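Local coordinates for protein salicylaldehyde dehydrogenase NahF (PDB 4JZ6) that probably catalyses the NAD+-dependent oxidation of salicylaldehyde to salicylate, a step in the bacterial degradation of naphthalene, at residues A[158-163]-A[231-236]; A[251-256]-A[262-267]. One frame throughout, in Å; residues are numbered along the deposited sequence.

Contact 1: residues A[158-163]-A[231-236]; sequences PILSIV and ALISAK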
loop_
_atom_site.group_PDB
_atom_site.type_symbol
_atom_site.label_atom_id
_atom_site.label_comp_id
_atom_site.label_asym_id
_atom_site.label_seq_id
_atom_site.Cartn_x
_atom_site.Cartn_y
_atom_site.Cartn_z
ATOM N N PRO A 158 9.855 7.327 -11.780
ATOM C CA PRO A 158 8.741 7.327 -12.733
ATOM C C PRO A 158 7.498 6.628 -12.181
ATOM O O PRO A 158 7.578 5.480 -11.736
ATOM C CB PRO A 158 9.307 6.557 -13.929
ATOM C CG PRO A 158 10.775 6.816 -13.863
ATOM C CD PRO A 158 11.100 6.829 -12.390
ATOM N N ILE A 159 6.366 7.330 -12.204
ATOM C CA ILE A 159 5.096 6.762 -11.769
ATOM C C ILE A 159 4.222 6.429 -12.978
ATOM O O ILE A 159 4.102 7.233 -13.908
ATOM C CB ILE A 159 4.339 7.725 -10.822
ATOM C CG1 ILE A 159 4.677 7.436 -9.358
ATOM C CG2 ILE A 159 2.842 7.539 -10.947
ATOM C CD1 ILE A 159 6.135 7.420 -9.029
ATOM N N LEU A 160 3.629 5.239 -12.980
ATOM C CA LEU A 160 2.645 4.895 -14.000
ATOM C C LEU A 160 1.240 5.299 -13.551
ATOM O O LEU A 160 0.705 4.729 -12.596
ATOM C CB LEU A 160 2.675 3.398 -14.295
ATOM C CG LEU A 160 1.580 2.910 -15.239
ATOM C CD1 LEU A 160 1.705 3.616 -16.581
ATOM C CD2 LEU A 160 1.658 1.402 -15.408
ATOM N N SER A 161 0.653 6.278 -14.241
ATOM C CA SER A 161 -0.686 6.768 -13.909
ATOM C C SER A 161 -1.700 6.377 -14.976
ATOM O O SER A 161 -1.659 6.888 -16.098
ATOM C CB SER A 161 -0.687 8.291 -13.761
ATOM O OG SER A 161 0.161 8.710 -12.709
ATOM N N ILE A 162 -2.616 5.479 -14.623
ATOM C CA ILE A 162 -3.655 5.060 -15.554
ATOM C C ILE A 162 -4.991 5.712 -15.194
ATOM O O ILE A 162 -5.472 5.586 -14.067
ATOM C CB ILE A 162 -3.765 3.536 -15.606
ATOM C CG1 ILE A 162 -2.452 2.951 -16.138
ATOM C CG2 ILE A 162 -4.930 3.112 -16.487
ATOM C CD1 ILE A 162 -2.370 1.430 -16.070
ATOM N N VAL A 163 -5.573 6.421 -16.159
ATOM C CA VAL A 163 -6.708 7.303 -15.899
ATOM C C VAL A 163 -7.885 7.006 -16.818
ATOM O O VAL A 163 -7.706 6.906 -18.031
ATOM C CB VAL A 163 -6.300 8.770 -16.098
ATOM C CG1 VAL A 163 -7.470 9.699 -15.820
ATOM C CG2 VAL A 163 -5.127 9.104 -15.204
ATOM N N ALA A 231 3.535 -4.044 -20.129
ATOM C CA ALA A 231 4.893 -3.631 -20.477
ATOM C C ALA A 231 5.419 -2.562 -19.524
ATOM O O ALA A 231 6.590 -2.578 -19.129
ATOM C CB ALA A 231 4.938 -3.129 -21.898
ATOM N N LEU A 232 4.545 -1.628 -19.164
ATOM C CA LEU A 232 4.917 -0.551 -18.260
ATOM C C LEU A 232 5.114 -1.048 -16.823
ATOM O O LEU A 232 6.040 -0.627 -16.128
ATOM C CB LEU A 232 3.883 0.572 -18.338
ATOM C CG LEU A 232 3.948 1.311 -19.679
ATOM C CD1 LEU A 232 2.651 2.040 -19.981
ATOM C CD2 LEU A 232 5.123 2.284 -19.691
ATOM N N ILE A 233 4.250 -1.953 -16.385
ATOM C CA ILE A 233 4.357 -2.514 -15.044
ATOM C C ILE A 233 5.612 -3.370 -14.931
ATOM O O ILE A 233 6.294 -3.351 -13.903
ATOM C CB ILE A 233 3.109 -3.355 -14.690
ATOM C CG1 ILE A 233 1.870 -2.462 -14.622
ATOM C CG2 ILE A 233 3.298 -4.080 -13.366
ATOM C CD1 ILE A 233 0.578 -3.236 -14.662
ATOM N N SER A 234 5.923 -4.103 -15.999
ATOM C CA SER A 234 7.103 -4.965 -16.033
ATOM C C SER A 234 8.372 -4.170 -16.302
ATOM O O SER A 234 9.472 -4.714 -16.246
ATOM C CB SER A 234 6.950 -6.051 -17.099
ATOM O OG SER A 234 5.770 -6.809 -16.899
ATOM N N ALA A 235 8.211 -2.884 -16.603
ATOM C CA ALA A 235 9.338 -2.015 -16.931
ATOM C C ALA A 235 10.120 -1.590 -15.689
ATOM O O ALA A 235 9.539 -1.086 -14.728
ATOM C CB ALA A 235 8.861 -0.793 -17.695
ATOM N N LYS A 236 11.436 -1.781 -15.731
ATOM C CA LYS A 236 12.308 -1.441 -14.611
ATOM C C LYS A 236 12.233 0.034 -14.230
ATOM O O LYS A 236 12.466 0.391 -13.072
ATOM C CB LYS A 236 13.758 -1.819 -14.926
ATOM C CG LYS A 236 14.049 -3.311 -14.847
ATOM C CD LYS A 236 14.062 -3.810 -13.401
ATOM C CE LYS A 236 14.273 -5.323 -13.322
ATOM N NZ LYS A 236 15.526 -5.786 -13.989
#

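Contact 2: residues A[251-256]-A[262-267]; sequences SIIAQK and KRCLLE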
loop_
_atom_site.group_PDB
_atom_site.type_symbol
_atom_site.label_atom_id
_atom_site.label_comp_id
_atom_site.label_asym_id
_atom_site.label_seq_id
_atom_site.Cartn_x
_atom_site.Cartn_y
_atom_site.Cartn_z
ATOM N N SER A 251 -7.841 -5.588 -10.097
ATOM C CA SER A 251 -7.241 -6.816 -9.585
ATOM C C SER A 251 -6.141 -7.319 -10.520
ATOM O O SER A 251 -5.038 -7.653 -10.083
ATOM C CB SER A 251 -8.302 -7.901 -9.399
ATOM O OG SER A 251 -7.704 -9.129 -9.016
ATOM N N ILE A 252 -6.452 -7.355 -11.811
ATOM C CA ILE A 252 -5.497 -7.777 -12.823
ATOM C C ILE A 252 -4.233 -6.913 -12.822
ATOM O O ILE A 252 -3.123 -7.443 -12.877
ATOM C CB ILE A 252 -6.152 -7.787 -14.208
ATOM C CG1 ILE A 252 -7.350 -8.736 -14.201
ATOM C CG2 ILE A 252 -5.156 -8.208 -15.271
ATOM C CD1 ILE A 252 -8.091 -8.785 -15.515
ATOM N N ILE A 253 -4.403 -5.593 -12.744
ATOM C CA ILE A 253 -3.265 -4.679 -12.622
ATOM C C ILE A 253 -2.420 -5.011 -11.391
ATOM O O ILE A 253 -1.191 -5.113 -11.477
ATOM C CB ILE A 253 -3.713 -3.181 -12.594
ATOM C CG1 ILE A 253 -3.472 -2.519 -13.952
ATOM C CG2 ILE A 253 -2.948 -2.389 -11.565
ATOM C CD1 ILE A 253 -4.482 -2.883 -14.992
ATOM N N ALA A 254 -3.084 -5.208 -10.255
ATOM C CA ALA A 254 -2.386 -5.455 -8.999
ATOM C C ALA A 254 -1.663 -6.794 -9.037
ATOM O O ALA A 254 -0.558 -6.922 -8.518
ATOM C CB ALA A 254 -3.357 -5.399 -7.831
ATOM N N GLN A 255 -2.290 -7.785 -9.660
ATOM C CA GLN A 255 -1.665 -9.091 -9.836
ATOM C C GLN A 255 -0.364 -8.985 -10.627
ATOM O O GLN A 255 0.614 -9.678 -10.333
ATOM C CB GLN A 255 -2.631 -10.065 -10.512
ATOM C CG GLN A 255 -3.801 -10.455 -9.633
ATOM C CD GLN A 255 -4.783 -11.372 -10.323
ATOM O OE1 GLN A 255 -5.924 -10.985 -10.593
ATOM N NE2 GLN A 255 -4.355 -12.603 -10.602
ATOM N N LYS A 256 -0.347 -8.102 -11.618
ATOM C CA LYS A 256 0.849 -7.898 -12.420
ATOM C C LYS A 256 1.914 -7.198 -11.594
ATOM O O LYS A 256 3.085 -7.580 -11.621
ATOM C CB LYS A 256 0.528 -7.094 -13.681
ATOM C CG LYS A 256 -0.418 -7.803 -14.639
ATOM C CD LYS A 256 0.264 -8.978 -15.330
ATOM C CE LYS A 256 -0.637 -9.584 -16.403
ATOM N NZ LYS A 256 0.005 -10.744 -17.091
ATOM N N LYS A 262 5.575 -4.274 -6.911
ATOM C CA LYS A 262 5.390 -2.830 -7.013
ATOM C C LYS A 262 4.132 -2.375 -6.296
ATOM O O LYS A 262 3.089 -3.011 -6.383
ATOM C CB LYS A 262 5.387 -2.378 -8.476
ATOM C CG LYS A 262 6.570 -2.917 -9.259
ATOM C CD LYS A 262 7.045 -1.946 -10.307
ATOM C CE LYS A 262 8.183 -2.539 -11.120
ATOM N NZ LYS A 262 8.621 -1.613 -12.203
ATOM N N ARG A 263 4.248 -1.269 -5.571
ATOM C CA ARG A 263 3.127 -0.712 -4.832
ATOM C C ARG A 263 2.098 -0.095 -5.771
ATOM O O ARG A 263 2.447 0.564 -6.756
ATOM C CB ARG A 263 3.619 0.332 -3.830
ATOM C CG ARG A 263 2.519 1.135 -3.148
ATOM C CD ARG A 263 3.105 1.966 -2.030
ATOM N NE ARG A 263 2.139 2.861 -1.404
ATOM C CZ ARG A 263 2.463 3.718 -0.442
ATOM N NH1 ARG A 263 3.719 3.771 -0.008
ATOM N NH2 ARG A 263 1.543 4.511 0.094
ATOM N N CYS A 264 0.826 -0.314 -5.453
ATOM C CA CYS A 264 -0.272 0.239 -6.231
ATOM C C CYS A 264 -1.166 1.161 -5.420
ATOM O O CYS A 264 -1.460 0.899 -4.253
ATOM C CB CYS A 264 -1.111 -0.885 -6.834
ATOM S SG CYS A 264 -0.264 -1.774 -8.144
ATOM N N LEU A 265 -1.576 2.256 -6.045
ATOM C CA LEU A 265 -2.680 3.051 -5.536
ATOM C C LEU A 265 -3.891 2.664 -6.378
ATOM O O LEU A 265 -3.949 2.965 -7.572
ATOM C CB LEU A 265 -2.378 4.540 -5.666
ATOM C CG LEU A 265 -3.137 5.512 -4.766
ATOM C CD1 LEU A 265 -2.514 6.892 -4.879
ATOM C CD2 LEU A 265 -4.619 5.573 -5.104
ATOM N N LEU A 266 -4.844 1.980 -5.750
ATOM C CA LEU A 266 -6.006 1.439 -6.452
ATOM C C LEU A 266 -7.282 2.195 -6.110
ATOM O O LEU A 266 -7.715 2.222 -4.954
ATOM C CB LEU A 266 -6.178 -0.049 -6.132
ATOM C CG LEU A 266 -5.636 -1.034 -7.171
ATOM C CD1 LEU A 266 -4.524 -0.414 -8.028
ATOM C CD2 LEU A 266 -5.175 -2.322 -6.502
ATOM N N GLU A 267 -7.880 2.799 -7.131
ATOM C CA GLU A 267 -9.065 3.621 -6.960
ATOM C C GLU A 267 -10.173 3.008 -7.807
ATOM O O GLU A 267 -10.334 3.348 -8.979
ATOM C CB GLU A 267 -8.768 5.051 -7.411
ATOM C CG GLU A 267 -9.596 6.107 -6.718
ATOM C CD GLU A 267 -8.995 6.548 -5.400
ATOM O OE1 GLU A 267 -9.766 6.806 -4.455
ATOM O OE2 GLU A 267 -7.755 6.655 -5.314
#

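Contact 1: residues A[158-163]-A[231-236]
Strand 159-162 and the end of helix 225-233 come closest at Leu160 and Leu232, whose CA atoms lie 7.3 Å apart, so the contact is made through side chains. Leu160 extends from the strand with CG anti to its own nitrogen (chi1 174°), and this sends both methyls to the helix. Its CD2 settles between two neighbours on the helix, 3.8 Å from CB of Leu232 and 3.9 Å from CG1 of Ile233, while its CD1 meets CD1 of Leu232 at 3.9 Å. Leu160 crosses both side chains at about a right angle, its methyls lying against these two methylenes and the CD1 methyl. This is helix-on-sheet packing in the mostly parallel, Rossmann-like sheet of the aldehyde dehydrogenase fold, where strand 159-162 runs between strands 186-189 and 240-244. Leucine and isoleucine suit the interface because their branched hydrocarbon chains fill the layer between sheet and helix. With an alanine at Leu160 no methyl reaches Leu232 or Ile233, and a gap would probably open under the helix. Val187 on one adjacent strand touches Leu232, and Ile241 on the other touches both Leu160 and Ile233.

Contact 2: residues A[251-256]-A[262-267]
Leu266 reaches from strand 264-267 to helix 247-259 and lays its CD2 methyl against CB of Ala254, 3.8 Å away. Its other methyl, CD1, turns to the neighbouring helix residue and lies 4.3 Å from CG2 of Ile253, so one leucine spans two consecutive positions of the helix. Two residues earlier on the same face of the strand, Cys264 brings SG within 4.4 Å of CG2 of Ile253 and 4.3 Å of CA of Ala254; a chi1 of -70° sets the sulfur anti to the carbonyl carbon, from where it reaches the helix. These are looser, purely apolar touches. Ala254 suits its place because a single methyl lets the strand side chains approach the helix backbone; the CA atoms of Ala254 and Cys264 are 6.7 Å apart. Ile253 contributes its CG2 branch, whereas its longer arm leads away from the strand. Cys264 also lines, with Lys262, Arg263 and Tyr471, a pocket holding a bound salicylaldehyde. At the far end of the strand, Glu267 is the predicted active-site residue. The helix and strand run nearly antiparallel, at 175°, with their axes 9.8 Å apart, as befits the second half of a beta-alpha-beta unit. Strand 240-244 leads into the helix and pairs in parallel with strand 264-267 through Ile241 and Phe243. On the other edge lies strand 470-471, whose Tyr471 packs on both Ala254 and Leu266, while Ala258 of the second subunit packs against Ala254 from across the dimer interface.

In the fold
Both contacts pack a helix on the same six-stranded sheet, and the touching residues of both are buried. Contact 1 joins the sheet to helix 225-233 in an all-aliphatic layer away from the annotated sites, untouched by the other subunit. Contact 2 stands two strands further along, where a small alanine and a cysteine thiol replace part of the bulk; it borders a salicylaldehyde pocket and the dimer interface. Strand 240-244 lies between their two strands, and their centres are 11 Å apart. They meet directly where CG2 of Ile233 packs 3.8 Å from the backbone C of Lys256, and Lys262 bonds weakly to the carbonyl oxygen of Ile233.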